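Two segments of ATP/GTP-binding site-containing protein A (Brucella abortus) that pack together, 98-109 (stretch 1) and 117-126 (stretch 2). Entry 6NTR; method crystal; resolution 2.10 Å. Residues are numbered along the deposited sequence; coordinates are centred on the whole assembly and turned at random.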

# COMPACT_ATOMS: atom_id res chain seq x y z
N ASP A 98 5.12 -13.44 11.01
CA ASP A 98 6.44 -12.87 10.89
C ASP A 98 7.11 -13.35 9.61
O ASP A 98 6.77 -14.39 9.06
CB ASP A 98 7.31 -13.23 12.08
CG ASP A 98 8.55 -12.37 12.16
OD1 ASP A 98 8.40 -11.18 12.48
OD2 ASP A 98 9.66 -12.88 11.85
N ALA A 99 8.09 -12.57 9.16
CA ALA A 99 8.95 -12.99 8.06
C ALA A 99 10.35 -12.44 8.28
O ALA A 99 10.53 -11.35 8.84
CB ALA A 99 8.40 -12.52 6.71
N LYS A 100 11.36 -13.18 7.84
CA LYS A 100 12.73 -12.73 8.00
C LYS A 100 13.53 -12.93 6.73
O LYS A 100 13.27 -13.86 5.97
CB LYS A 100 13.41 -13.51 9.13
CG LYS A 100 14.76 -12.97 9.54
CD LYS A 100 15.51 -13.97 10.39
CE LYS A 100 16.98 -13.60 10.58
NZ LYS A 100 17.23 -12.15 10.38
N LEU A 101 14.50 -12.06 6.51
CA LEU A 101 15.33 -12.23 5.35
C LEU A 101 16.63 -12.86 5.80
O LEU A 101 17.51 -12.19 6.33
CB LEU A 101 15.60 -10.89 4.65
CG LEU A 101 14.50 -10.26 3.79
CD1 LEU A 101 15.00 -9.01 3.08
CD2 LEU A 101 13.85 -11.23 2.82
N GLU A 102 16.73 -14.16 5.59
CA GLU A 102 17.92 -14.92 5.93
C GLU A 102 18.15 -15.99 4.87
O GLU A 102 17.21 -16.64 4.43
CB GLU A 102 17.74 -15.59 7.29
CG GLU A 102 16.63 -16.61 7.33
CD GLU A 102 16.46 -17.24 8.70
OE1 GLU A 102 17.27 -16.95 9.59
OE2 GLU A 102 15.51 -18.03 8.88
N ASP A 103 19.40 -16.17 4.47
CA ASP A 103 19.76 -17.17 3.47
C ASP A 103 19.10 -17.01 2.10
O ASP A 103 18.77 -17.98 1.45
CB ASP A 103 19.48 -18.58 3.99
CG ASP A 103 20.14 -19.65 3.14
OD1 ASP A 103 21.13 -19.34 2.45
OD2 ASP A 103 19.67 -20.81 3.17
N GLY A 104 18.91 -15.76 1.69
CA GLY A 104 18.36 -15.46 0.38
C GLY A 104 17.04 -16.12 0.14
O GLY A 104 16.67 -16.44 -0.98
N LYS A 105 16.30 -16.32 1.21
CA LYS A 105 15.01 -16.94 1.15
C LYS A 105 14.15 -16.16 2.09
O LYS A 105 14.66 -15.44 2.93
CB LYS A 105 15.09 -18.39 1.59
CG LYS A 105 15.68 -18.62 2.98
CD LYS A 105 15.37 -20.03 3.47
CE LYS A 105 16.35 -20.53 4.52
NZ LYS A 105 16.33 -22.01 4.64
N THR A 106 12.84 -16.28 1.94
CA THR A 106 11.96 -15.59 2.86
C THR A 106 11.20 -16.63 3.65
O THR A 106 10.34 -17.31 3.12
CB THR A 106 10.99 -14.69 2.10
OG1 THR A 106 10.57 -15.35 0.91
CG2 THR A 106 11.65 -13.39 1.74
N VAL A 107 11.52 -16.74 4.94
CA VAL A 107 10.83 -17.65 5.85
C VAL A 107 9.72 -16.88 6.56
O VAL A 107 9.98 -15.88 7.24
CB VAL A 107 11.81 -18.29 6.84
CG1 VAL A 107 12.73 -17.25 7.44
CG2 VAL A 107 11.04 -19.02 7.93
N VAL A 108 8.49 -17.34 6.38
CA VAL A 108 7.31 -16.65 6.88
C VAL A 108 6.70 -17.49 8.00
O VAL A 108 6.26 -18.62 7.76
CB VAL A 108 6.28 -16.42 5.77
CG1 VAL A 108 5.06 -15.74 6.33
CG2 VAL A 108 6.88 -15.59 4.67
N LYS A 109 6.66 -16.94 9.20
CA LYS A 109 6.11 -17.62 10.36
C LYS A 109 4.82 -16.93 10.77
O LYS A 109 4.84 -15.77 11.20
CB LYS A 109 7.11 -17.61 11.51
CG LYS A 109 8.24 -18.59 11.31
CD LYS A 109 9.47 -18.17 12.07
CE LYS A 109 10.06 -19.34 12.85
NZ LYS A 109 9.05 -20.12 13.62
N THR A 117 4.66 -22.20 8.90
CA THR A 117 5.92 -21.67 8.40
C THR A 117 5.99 -21.84 6.89
O THR A 117 5.53 -22.83 6.34
CB THR A 117 7.12 -22.39 9.01
OG1 THR A 117 6.90 -22.60 10.41
CG2 THR A 117 8.40 -21.59 8.78
N LEU A 118 6.62 -20.87 6.23
CA LEU A 118 6.72 -20.91 4.78
C LEU A 118 8.07 -20.38 4.36
O LEU A 118 8.40 -19.22 4.62
CB LEU A 118 5.61 -20.10 4.14
CG LEU A 118 4.28 -20.85 4.15
CD1 LEU A 118 3.21 -20.01 3.49
CD2 LEU A 118 4.47 -22.19 3.45
N ASP A 119 8.86 -21.23 3.72
CA ASP A 119 10.02 -20.77 2.97
C ASP A 119 9.55 -20.20 1.64
O ASP A 119 8.95 -20.92 0.83
CB ASP A 119 11.01 -21.90 2.76
CG ASP A 119 12.13 -21.87 3.76
OD1 ASP A 119 12.32 -20.79 4.35
OD2 ASP A 119 12.82 -22.90 3.95
N LEU A 120 9.82 -18.92 1.40
CA LEU A 120 9.48 -18.29 0.14
C LEU A 120 10.73 -17.73 -0.53
O LEU A 120 11.82 -17.75 0.04
CB LEU A 120 8.45 -17.17 0.34
CG LEU A 120 7.03 -17.52 0.74
CD1 LEU A 120 6.19 -16.27 0.67
CD2 LEU A 120 6.51 -18.59 -0.18
N LYS A 121 10.54 -17.23 -1.74
CA LYS A 121 11.61 -16.64 -2.53
C LYS A 121 12.14 -15.42 -1.83
O LYS A 121 11.38 -14.63 -1.31
CB LYS A 121 11.07 -16.28 -3.92
CG LYS A 121 11.91 -15.30 -4.73
CD LYS A 121 11.13 -14.68 -5.87
CE LYS A 121 10.28 -15.71 -6.60
NZ LYS A 121 9.05 -15.13 -7.21
N GLY A 122 13.45 -15.23 -1.82
CA GLY A 122 14.03 -14.08 -1.16
C GLY A 122 13.54 -12.81 -1.80
O GLY A 122 13.43 -12.73 -3.01
N THR A 123 13.23 -11.82 -0.98
CA THR A 123 12.69 -10.56 -1.48
C THR A 123 13.01 -9.37 -0.61
O THR A 123 14.01 -9.35 0.07
CB THR A 123 11.18 -10.66 -1.75
OG1 THR A 123 10.73 -9.48 -2.41
CG2 THR A 123 10.43 -10.80 -0.47
N GLN A 124 12.16 -8.36 -0.68
CA GLN A 124 12.30 -7.14 0.10
C GLN A 124 10.95 -6.81 0.76
O GLN A 124 9.95 -7.44 0.47
CB GLN A 124 12.87 -5.98 -0.69
CG GLN A 124 12.04 -5.54 -1.87
CD GLN A 124 12.47 -4.20 -2.40
OE1 GLN A 124 13.30 -3.53 -1.82
NE2 GLN A 124 11.90 -3.80 -3.51
N PHE A 125 10.96 -5.87 1.68
CA PHE A 125 9.75 -5.51 2.37
C PHE A 125 9.34 -4.11 2.01
O PHE A 125 10.09 -3.39 1.42
CB PHE A 125 9.86 -5.76 3.88
CG PHE A 125 10.16 -7.18 4.24
CD1 PHE A 125 9.34 -8.18 3.85
CD2 PHE A 125 11.27 -7.50 4.95
CE1 PHE A 125 9.62 -9.48 4.15
CE2 PHE A 125 11.55 -8.79 5.27
CZ PHE A 125 10.73 -9.79 4.87
N PRO A 126 8.16 -3.70 2.46
CA PRO A 126 7.59 -2.43 2.01
C PRO A 126 8.42 -1.19 2.23
O PRO A 126 8.43 -0.37 1.33
CB PRO A 126 6.31 -2.33 2.83
CG PRO A 126 5.90 -3.74 3.01
CD PRO A 126 7.17 -4.51 3.18

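Stretch 1 is a hairpin, strand 98-102 turning back into strand 105-109, and stretch 2 lays its own strand antiparallel against the second arm before running on past the first. Asp98 makes no contact; its backbone pairs with Lys109 inside the hairpin. Ala99 points toward stretch 2, and its CB lies 4.0 Å from CZ of Phe125; the small methyl fits beside the ring. Lys100 points away, as strand alternation requires, and leaves the contact to Leu101, whose CG sits 3.6 Å from Phe125 CE2. The branched leucine and the aromatic ring make an apolar contact, and both Ala99 and Leu101 meet the ring obliquely.

Asp103 and Gly104 form the turn. Both have positive phi, a conformation that glycine adopts with least strain. Gly122 CA approaches Gly104 O at 3.5 Å in a CA-H...O contact, and a CB on Gly122 would clash with that oxygen. Lys105 has the length to reach Asp119; its CA-to-CB bond points sideways, and the distance of 3.7 Å from Lys105 NZ to Asp119 OD2 makes this a long salt bridge. A second long one, 3.8 Å from Lys105 NZ to Asp103 OD2, places the ammonium group between two carboxylates.

From Thr106 onward the sheet ladder is regular. Thr106 N donates to Leu120 O at 2.6 Å, almost linearly, and Leu120 N returns a very short bond of 2.4 Å to Thr106 O. Thr106 OG1 is modelled 2.5 Å from Lys121 O, OG1 donating, although crowding around OG1 makes its position less sure. Thr106 CG2 also lies 3.6 Å from Thr123 CG2, so a residue carrying both a polar and an apolar branch suits this buried site.

Val107, beta-branched and so favouring the extended backbone, belongs to a non-hydrogen-bonded pair with Asp119; Val107 CG2 lies 3.8 Å from Thr117 CG2. Here the strands are drawn close, and Val107 CA makes a CA-H...O contact with Leu118 O at 3.1 Å. Val108 restores the paired bonds: its N donates to Leu118 O at 2.6 Å, and its O accepts from Leu118 N at 2.7 Å. Its side chain shares a face with Thr106, Leu118 and Leu120. As a beta-branched residue, Val108 suits an extended, buried strand; its CG2 lies 4.1 Å from Leu120 CD1. Lys109 closes the contact on the other face, where the aliphatic part of its chain brings CG within 3.9 Å of Thr117 CG2.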